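Local coordinates for protein nicotinamide riboside transporter PnuC (Neisseria mucosa ATCC 25996, PDB 4QTN) that probably transports nicotinamide riboside, a form of vitamin B3, across the inner membrane as a homotrimer, at residues C[6-11]-C[62-67]; C[42-46]-C[74-78]; C[29-33]-C[208-213]. All blocks are in the same frame, centred on the assembly; numbering follows the deposited sequence.

Contact 1: residues C[6-11]-C[62-67]; sequences WWKREL and ISNYLF
Glu10 reaches from helix 4-12 to segment 62-67 and binds the backbone of Ser63. The contact joins the short N-terminal helix of this membrane transporter to the probably cytoplasmic end of a transmembrane helix. Ser63 N donates to Glu10 OE2 at 2.8 Å, with an N-H...O angle of 162°. The amide meets the carboxylate from above its plane, 44° out of it. Ile62 N also lies 2.9 Å from Glu10 OE2. The Glu10 chain runs with CG anti to the backbone N (chi1 -165°) and bends at chi2, which carries the carboxylate over to these two residues.

Two tryptophans lie to one side of this polar link. The Trp6 ring takes Ile62 CG2 at its edge, in plane, 3.8 Å from CZ2. Its CZ3 stands over the centre of the Trp7 ring. The six-membered ring of Trp7 comes nearest to segment 62-67. Its CZ3 touches Ser63 CB and its CH2 touches Leu66 CD2, both at an oblique angle to the ring.

Further out, Lys61 NZ is hydrogen-bonded to the carbonyl oxygen of Glu10, a second tie between helix 4-12 and the neighbourhood of this segment. Phe67 meets the ring of Phe56. Asn64 turns away from helix 4-12 and belongs to the nicotinamide riboside pocket. One helical turn after Trp7, Leu11 CD2 sits at the edge of the Phe67 ring, near its plane, 4.1 Å from CZ.

Contact 2: residues C[42-46]-C[74-78]; sequences LASVA and LYAYV
The Tyr77 ring takes Leu42 CD1 obliquely, neither squarely over its face nor at its edge. Leu42 CD1 lies 3.4 Å from Tyr77 CD2 and is also close to CE2. The two side chains cross at about a right angle. Tyr75 carries the other ring of this contact. Its hydroxyl lies far from segment 42-46 and is hydrogen-bonded to Glu87 OE1 and to Trp196 NE1.

The setting is a pair of consecutive transmembrane helices, 41-59 and 64-80, packed in a roughly antiparallel way. The axes of segments 42-46 and 74-78 approach to 9.1 Å, and their directions differ by 140°. No hydrogen bond joins the two segments, and the side chains that meet are apolar at their points of contact. Just beyond, Ala46 O has a weak hydrogen bond with Ser71 OG. Alanines let the backbones come close, and the CA atoms of Ala46 and Tyr75 are 5.6 Å apart.

Leu42 and Leu74 are the main bulky partners. Leu42 divides its branches: CD1 goes to Tyr77 and to Val78 CG2, while CD2 meets Leu74 CD2 at 4.0 Å. Leu74 also uses both methyls. Its CG is anti to the carbonyl carbon (chi1 -61°), and from there CD1 reaches Val45 while CD2 turns to Leu42. Closer to its backbone, Leu74 CB rests against Ala46 CB at 3.9 Å.

Leu210 of helix 208-234 touches Ala43, Tyr75 and Val78, and thus closes one flank of the pair. Val78 splits its two methyls between neighbours on helix 41-59: CG2 faces Leu42, and CG1 lies 3.9 Å from Ala43 CB.

Contact 3: residues C[29-33]-C[208-213]; sequences IQAVV and LPLLLM
Ile29 meets Leu212 through its CG2 methyl, which lies 3.6 Å from Leu212 CD1. That methyl is anti to the backbone N of Ile29, whereas CG1 and CD1 lead away (chi1 -53°). The two side chains cross at about a right angle.

Gln30 follows and lays its amide against Pro209. Its OE1 is 3.4 Å from Pro209 CA and equally near to Pro209 CB, a van der Waals contact. The chain bends at chi2 (42°), which brings the amide to Pro209. Gln30 also touches Ala47, Val48 and Ile51 of helix 41-59.

These residues bring together transmembrane helices 17-34 and 208-234, the latter at its N-terminal end. Segments 29-33 and 208-213 run nearly antiparallel, at 162°, with axes 10.3 Å apart. The outer side of segment 29-33 faces a second subunit of the homotrimer: Val32 packs on Thr142 and Val33 on Val162 of that chain.

Val33 ends the row and splits its methyls. CG1 lies over the proline ring, 4.0 Å from Pro209 CG. CG2 turns to Leu208 CD2 at 3.7 Å, and Leu212 CD1 lies a little farther from it.

Contacts 1 and 2 both use helix 64-80, but their centres are about 21 Å apart and they do not touch. Contacts 2 and 3 are neighbours, with centres about 11 Å apart. They meet where Leu210 CD1 lies 3.3 Å from Tyr75 CD1 and where Pro209 CG lies 3.4 Å from Ser44 OG. Contact 1 supplies Asn64, which touches the bound nicotinamide riboside. Contacts 2 and 3 approach it less closely: the side chains of Tyr75 and of Met213, present as selenomethionine, are each about 7 Å from it. The Met213 side chain is also about 4 Å from that of Tyr217, a binding residue. Contact 3 alone reaches a second subunit.

Contact 1: residues C[6-11]-C[62-67]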
# COMPACT_ATOMS: atom_id res chain seq x y z
N TRP C 6 -33.88 -16.56 -4.12
CA TRP C 6 -32.50 -16.92 -3.89
C TRP C 6 -31.57 -15.83 -4.37
O TRP C 6 -30.66 -15.43 -3.65
CB TRP C 6 -32.12 -18.23 -4.57
CG TRP C 6 -30.74 -18.67 -4.21
CD1 TRP C 6 -30.35 -19.29 -3.06
CD2 TRP C 6 -29.53 -18.46 -4.97
NE1 TRP C 6 -28.99 -19.51 -3.07
CE2 TRP C 6 -28.46 -19.01 -4.23
CE3 TRP C 6 -29.26 -17.88 -6.22
CZ2 TRP C 6 -27.15 -19.00 -4.68
CZ3 TRP C 6 -27.94 -17.86 -6.67
CH2 TRP C 6 -26.90 -18.43 -5.90
N TRP C 7 -31.79 -15.36 -5.59
CA TRP C 7 -30.93 -14.35 -6.15
C TRP C 7 -30.95 -13.11 -5.29
O TRP C 7 -29.97 -12.40 -5.21
CB TRP C 7 -31.34 -14.02 -7.58
CG TRP C 7 -30.59 -14.82 -8.60
CD1 TRP C 7 -31.12 -15.64 -9.56
CD2 TRP C 7 -29.17 -14.88 -8.76
NE1 TRP C 7 -30.12 -16.20 -10.31
CE2 TRP C 7 -28.91 -15.75 -9.85
CE3 TRP C 7 -28.09 -14.27 -8.11
CZ2 TRP C 7 -27.61 -16.04 -10.28
CZ3 TRP C 7 -26.79 -14.56 -8.54
CH2 TRP C 7 -26.57 -15.44 -9.62
N LYS C 8 -32.07 -12.89 -4.61
CA LYS C 8 -32.23 -11.72 -3.74
C LYS C 8 -31.31 -11.84 -2.53
O LYS C 8 -30.69 -10.88 -2.12
CB LYS C 8 -33.70 -11.55 -3.31
CG LYS C 8 -34.08 -10.15 -2.82
CD LYS C 8 -33.86 -9.98 -1.31
CE LYS C 8 -33.90 -8.51 -0.88
NZ LYS C 8 -33.31 -8.25 0.48
N ARG C 9 -31.20 -13.06 -1.99
CA ARG C 9 -30.32 -13.35 -0.85
C ARG C 9 -28.83 -13.18 -1.19
O ARG C 9 -28.10 -12.44 -0.50
CB ARG C 9 -30.54 -14.78 -0.38
CG ARG C 9 -31.61 -14.92 0.66
CD ARG C 9 -31.63 -16.33 1.18
NE ARG C 9 -32.22 -16.37 2.49
CZ ARG C 9 -31.58 -16.73 3.60
NH1 ARG C 9 -30.30 -17.11 3.56
NH2 ARG C 9 -32.23 -16.73 4.75
N GLU C 10 -28.39 -13.90 -2.21
CA GLU C 10 -27.02 -13.85 -2.63
C GLU C 10 -26.53 -12.42 -2.87
O GLU C 10 -25.44 -12.06 -2.43
CB GLU C 10 -26.82 -14.67 -3.87
CG GLU C 10 -25.37 -14.95 -4.14
CD GLU C 10 -24.83 -16.09 -3.30
OE1 GLU C 10 -25.62 -16.74 -2.57
OE2 GLU C 10 -23.61 -16.35 -3.38
N LEU C 11 -27.33 -11.60 -3.56
CA LEU C 11 -26.90 -10.27 -3.99
C LEU C 11 -26.97 -9.23 -2.91
O LEU C 11 -26.20 -8.27 -2.91
CB LEU C 11 -27.73 -9.79 -5.19
CG LEU C 11 -27.58 -10.42 -6.57
CD1 LEU C 11 -28.24 -9.47 -7.56
CD2 LEU C 11 -26.12 -10.66 -6.96
N ILE C 62 -21.24 -17.91 -3.06
CA ILE C 62 -21.10 -18.89 -4.15
C ILE C 62 -21.33 -18.30 -5.53
O ILE C 62 -20.82 -18.83 -6.54
CB ILE C 62 -22.05 -20.08 -3.97
CG1 ILE C 62 -21.80 -21.11 -5.07
CG2 ILE C 62 -23.51 -19.61 -3.96
CD1 ILE C 62 -21.69 -22.52 -4.55
N SER C 63 -22.11 -17.22 -5.58
CA SER C 63 -22.46 -16.57 -6.84
C SER C 63 -21.34 -15.73 -7.38
O SER C 63 -21.53 -14.98 -8.31
CB SER C 63 -23.67 -15.67 -6.66
OG SER C 63 -23.31 -14.52 -5.90
N ASN C 64 -20.17 -15.82 -6.75
CA ASN C 64 -18.98 -15.22 -7.31
C ASN C 64 -18.68 -15.82 -8.67
O ASN C 64 -18.24 -15.12 -9.58
CB ASN C 64 -17.77 -15.38 -6.37
CG ASN C 64 -16.93 -16.61 -6.69
OD1 ASN C 64 -16.03 -16.57 -7.56
ND2 ASN C 64 -17.20 -17.71 -5.99
N TYR C 65 -18.98 -17.11 -8.83
CA TYR C 65 -18.52 -17.88 -9.99
C TYR C 65 -19.15 -17.46 -11.31
O TYR C 65 -18.48 -17.45 -12.35
CB TYR C 65 -18.69 -19.37 -9.77
CG TYR C 65 -17.69 -19.95 -8.79
CD1 TYR C 65 -16.33 -19.95 -9.08
CD2 TYR C 65 -18.11 -20.48 -7.58
CE1 TYR C 65 -15.42 -20.48 -8.19
CE2 TYR C 65 -17.21 -21.02 -6.69
CZ TYR C 65 -15.87 -21.01 -6.99
OH TYR C 65 -14.96 -21.54 -6.09
N LEU C 66 -20.43 -17.11 -11.28
CA LEU C 66 -21.09 -16.60 -12.46
C LEU C 66 -20.43 -15.31 -12.94
O LEU C 66 -20.08 -15.18 -14.12
CB LEU C 66 -22.57 -16.38 -12.20
CG LEU C 66 -23.28 -15.62 -13.32
CD1 LEU C 66 -23.07 -16.28 -14.68
CD2 LEU C 66 -24.77 -15.47 -13.01
N PHE C 67 -20.27 -14.35 -12.03
CA PHE C 67 -19.53 -13.12 -12.32
C PHE C 67 -18.14 -13.41 -12.86
O PHE C 67 -17.74 -12.85 -13.88
CB PHE C 67 -19.42 -12.23 -11.07
CG PHE C 67 -20.72 -11.65 -10.63
CD1 PHE C 67 -21.29 -10.58 -11.32
CD2 PHE C 67 -21.40 -12.17 -9.54
CE1 PHE C 67 -22.50 -10.04 -10.93
CE2 PHE C 67 -22.61 -11.63 -9.13
CZ PHE C 67 -23.17 -10.57 -9.83

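Contact 2: residues C[42-46]-C[74-78]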
# COMPACT_ATOMS: atom_id res chain seq x y z
N LEU C 42 -15.72 -2.56 -23.03
CA LEU C 42 -15.40 -3.95 -22.72
C LEU C 42 -14.69 -4.06 -21.40
O LEU C 42 -15.19 -4.70 -20.48
CB LEU C 42 -14.53 -4.57 -23.82
CG LEU C 42 -15.15 -5.57 -24.81
CD1 LEU C 42 -14.11 -6.59 -25.21
CD2 LEU C 42 -16.38 -6.26 -24.24
N ALA C 43 -13.51 -3.44 -21.32
CA ALA C 43 -12.70 -3.46 -20.11
C ALA C 43 -13.46 -2.91 -18.90
O ALA C 43 -13.22 -3.33 -17.76
CB ALA C 43 -11.40 -2.69 -20.33
N SER C 44 -14.40 -2.00 -19.14
CA SER C 44 -15.20 -1.48 -18.05
C SER C 44 -16.25 -2.45 -17.54
O SER C 44 -16.47 -2.55 -16.34
CB SER C 44 -15.77 -0.11 -18.37
OG SER C 44 -14.87 0.88 -17.93
N VAL C 45 -16.87 -3.21 -18.45
CA VAL C 45 -17.67 -4.38 -18.05
C VAL C 45 -16.76 -5.40 -17.35
O VAL C 45 -17.12 -5.97 -16.32
CB VAL C 45 -18.38 -5.07 -19.25
CG1 VAL C 45 -18.93 -6.41 -18.84
CG2 VAL C 45 -19.50 -4.21 -19.76
N ALA C 46 -15.55 -5.59 -17.89
CA ALA C 46 -14.61 -6.55 -17.34
C ALA C 46 -14.19 -6.18 -15.92
O ALA C 46 -13.87 -7.05 -15.13
CB ALA C 46 -13.39 -6.70 -18.25
N LEU C 74 -13.90 -11.82 -20.92
CA LEU C 74 -13.65 -10.47 -21.37
C LEU C 74 -12.19 -10.06 -21.12
O LEU C 74 -11.45 -9.77 -22.07
CB LEU C 74 -14.62 -9.50 -20.69
CG LEU C 74 -16.11 -9.75 -20.98
CD1 LEU C 74 -16.98 -8.70 -20.31
CD2 LEU C 74 -16.39 -9.81 -22.47
N TYR C 75 -11.78 -10.07 -19.85
CA TYR C 75 -10.41 -9.66 -19.48
C TYR C 75 -9.39 -10.39 -20.33
O TYR C 75 -8.39 -9.80 -20.76
CB TYR C 75 -10.15 -9.90 -17.99
CG TYR C 75 -8.71 -9.64 -17.54
CD1 TYR C 75 -8.30 -8.39 -17.10
CD2 TYR C 75 -7.78 -10.68 -17.50
CE1 TYR C 75 -6.99 -8.16 -16.67
CE2 TYR C 75 -6.47 -10.46 -17.08
CZ TYR C 75 -6.09 -9.21 -16.67
OH TYR C 75 -4.80 -9.00 -16.26
N ALA C 76 -9.65 -11.67 -20.61
CA ALA C 76 -8.72 -12.46 -21.41
C ALA C 76 -8.54 -11.84 -22.79
O ALA C 76 -7.42 -11.72 -23.29
CB ALA C 76 -9.20 -13.91 -21.53
N TYR C 77 -9.65 -11.42 -23.39
CA TYR C 77 -9.62 -10.76 -24.68
C TYR C 77 -8.87 -9.42 -24.56
O TYR C 77 -7.85 -9.21 -25.22
CB TYR C 77 -11.06 -10.55 -25.18
CG TYR C 77 -11.20 -9.78 -26.46
CD1 TYR C 77 -11.06 -10.41 -27.69
CD2 TYR C 77 -11.51 -8.42 -26.46
CE1 TYR C 77 -11.20 -9.71 -28.87
CE2 TYR C 77 -11.66 -7.71 -27.63
CZ TYR C 77 -11.50 -8.36 -28.83
OH TYR C 77 -11.66 -7.65 -30.01
N VAL C 78 -9.34 -8.58 -23.65
CA VAL C 78 -8.78 -7.24 -23.45
C VAL C 78 -7.29 -7.26 -23.11
O VAL C 78 -6.56 -6.35 -23.48
CB VAL C 78 -9.56 -6.45 -22.37
CG1 VAL C 78 -8.93 -5.08 -22.13
CG2 VAL C 78 -11.03 -6.30 -22.77

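Contact 3: residues C[29-33]-C[208-213]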
# COMPACT_ATOMS: atom_id res chain seq x y z
N ILE C 29 -16.33 4.43 -8.97
CA ILE C 29 -15.09 4.84 -9.64
C ILE C 29 -15.00 4.19 -11.01
O ILE C 29 -14.43 4.75 -11.97
CB ILE C 29 -13.83 4.46 -8.81
CG1 ILE C 29 -13.94 4.99 -7.37
CG2 ILE C 29 -12.55 4.96 -9.47
CD1 ILE C 29 -14.09 6.50 -7.28
N GLN C 30 -15.58 3.00 -11.11
CA GLN C 30 -15.61 2.26 -12.34
C GLN C 30 -16.62 2.88 -13.31
O GLN C 30 -16.33 3.04 -14.50
CB GLN C 30 -15.94 0.78 -12.05
CG GLN C 30 -15.24 -0.22 -12.96
CD GLN C 30 -13.79 0.13 -13.21
OE1 GLN C 30 -13.40 0.44 -14.34
NE2 GLN C 30 -12.96 0.08 -12.15
N ALA C 31 -17.79 3.27 -12.78
CA ALA C 31 -18.81 3.96 -13.57
C ALA C 31 -18.29 5.29 -14.05
O ALA C 31 -18.43 5.64 -15.22
CB ALA C 31 -20.08 4.16 -12.76
N VAL C 32 -17.68 6.04 -13.13
CA VAL C 32 -17.17 7.36 -13.44
C VAL C 32 -16.02 7.32 -14.47
O VAL C 32 -15.95 8.17 -15.35
CB VAL C 32 -16.79 8.14 -12.16
CG1 VAL C 32 -15.98 9.38 -12.50
CG2 VAL C 32 -18.05 8.52 -11.40
N VAL C 33 -15.15 6.29 -14.40
CA VAL C 33 -14.09 6.12 -15.43
C VAL C 33 -14.64 5.84 -16.85
O VAL C 33 -14.05 6.27 -17.85
CB VAL C 33 -13.03 5.06 -15.03
CG1 VAL C 33 -12.88 3.99 -16.10
CG2 VAL C 33 -11.69 5.74 -14.76
N LEU C 208 -7.24 1.92 -18.45
CA LEU C 208 -7.50 2.40 -17.10
C LEU C 208 -8.52 1.57 -16.31
O LEU C 208 -8.31 1.33 -15.13
CB LEU C 208 -7.88 3.86 -17.09
CG LEU C 208 -7.24 4.60 -15.92
CD1 LEU C 208 -5.79 4.96 -16.25
CD2 LEU C 208 -8.04 5.85 -15.56
N PRO C 209 -9.61 1.10 -16.96
CA PRO C 209 -10.57 0.35 -16.16
C PRO C 209 -9.94 -0.88 -15.48
O PRO C 209 -10.32 -1.22 -14.35
CB PRO C 209 -11.63 -0.08 -17.17
CG PRO C 209 -11.51 0.89 -18.29
CD PRO C 209 -10.06 1.24 -18.36
N LEU C 210 -8.99 -1.52 -16.14
CA LEU C 210 -8.42 -2.76 -15.61
C LEU C 210 -7.19 -2.55 -14.71
O LEU C 210 -7.01 -3.28 -13.73
CB LEU C 210 -8.13 -3.77 -16.72
CG LEU C 210 -9.35 -4.26 -17.53
CD1 LEU C 210 -8.99 -5.44 -18.40
CD2 LEU C 210 -10.52 -4.60 -16.61
N LEU C 211 -6.37 -1.55 -15.03
CA LEU C 211 -5.32 -1.13 -14.12
C LEU C 211 -5.94 -0.65 -12.82
O LEU C 211 -5.46 -0.98 -11.74
CB LEU C 211 -4.45 -0.03 -14.73
CG LEU C 211 -3.42 0.66 -13.82
CD1 LEU C 211 -2.60 -0.35 -13.01
CD2 LEU C 211 -2.51 1.56 -14.63
N LEU C 212 -7.02 0.12 -12.92
CA LEU C 212 -7.74 0.55 -11.73
C LEU C 212 -8.37 -0.63 -11.02
O LEU C 212 -8.34 -0.71 -9.79
CB LEU C 212 -8.80 1.61 -12.04
CG LEU C 212 -8.51 3.01 -11.50
CD1 LEU C 212 -9.78 3.83 -11.47
CD2 LEU C 212 -7.88 2.99 -10.12
N MSE C 213 -8.90 -1.57 -11.80
CA MSE C 213 -9.47 -2.77 -11.24
C MSE C 213 -8.48 -3.49 -10.34
O MSE C 213 -8.83 -3.86 -9.22
CB MSE C 213 -9.94 -3.71 -12.33
CG MSE C 213 -10.47 -4.95 -11.66
SE MSE C 213 -10.92 -6.25 -13.04
CE MSE C 213 -9.08 -6.75 -13.53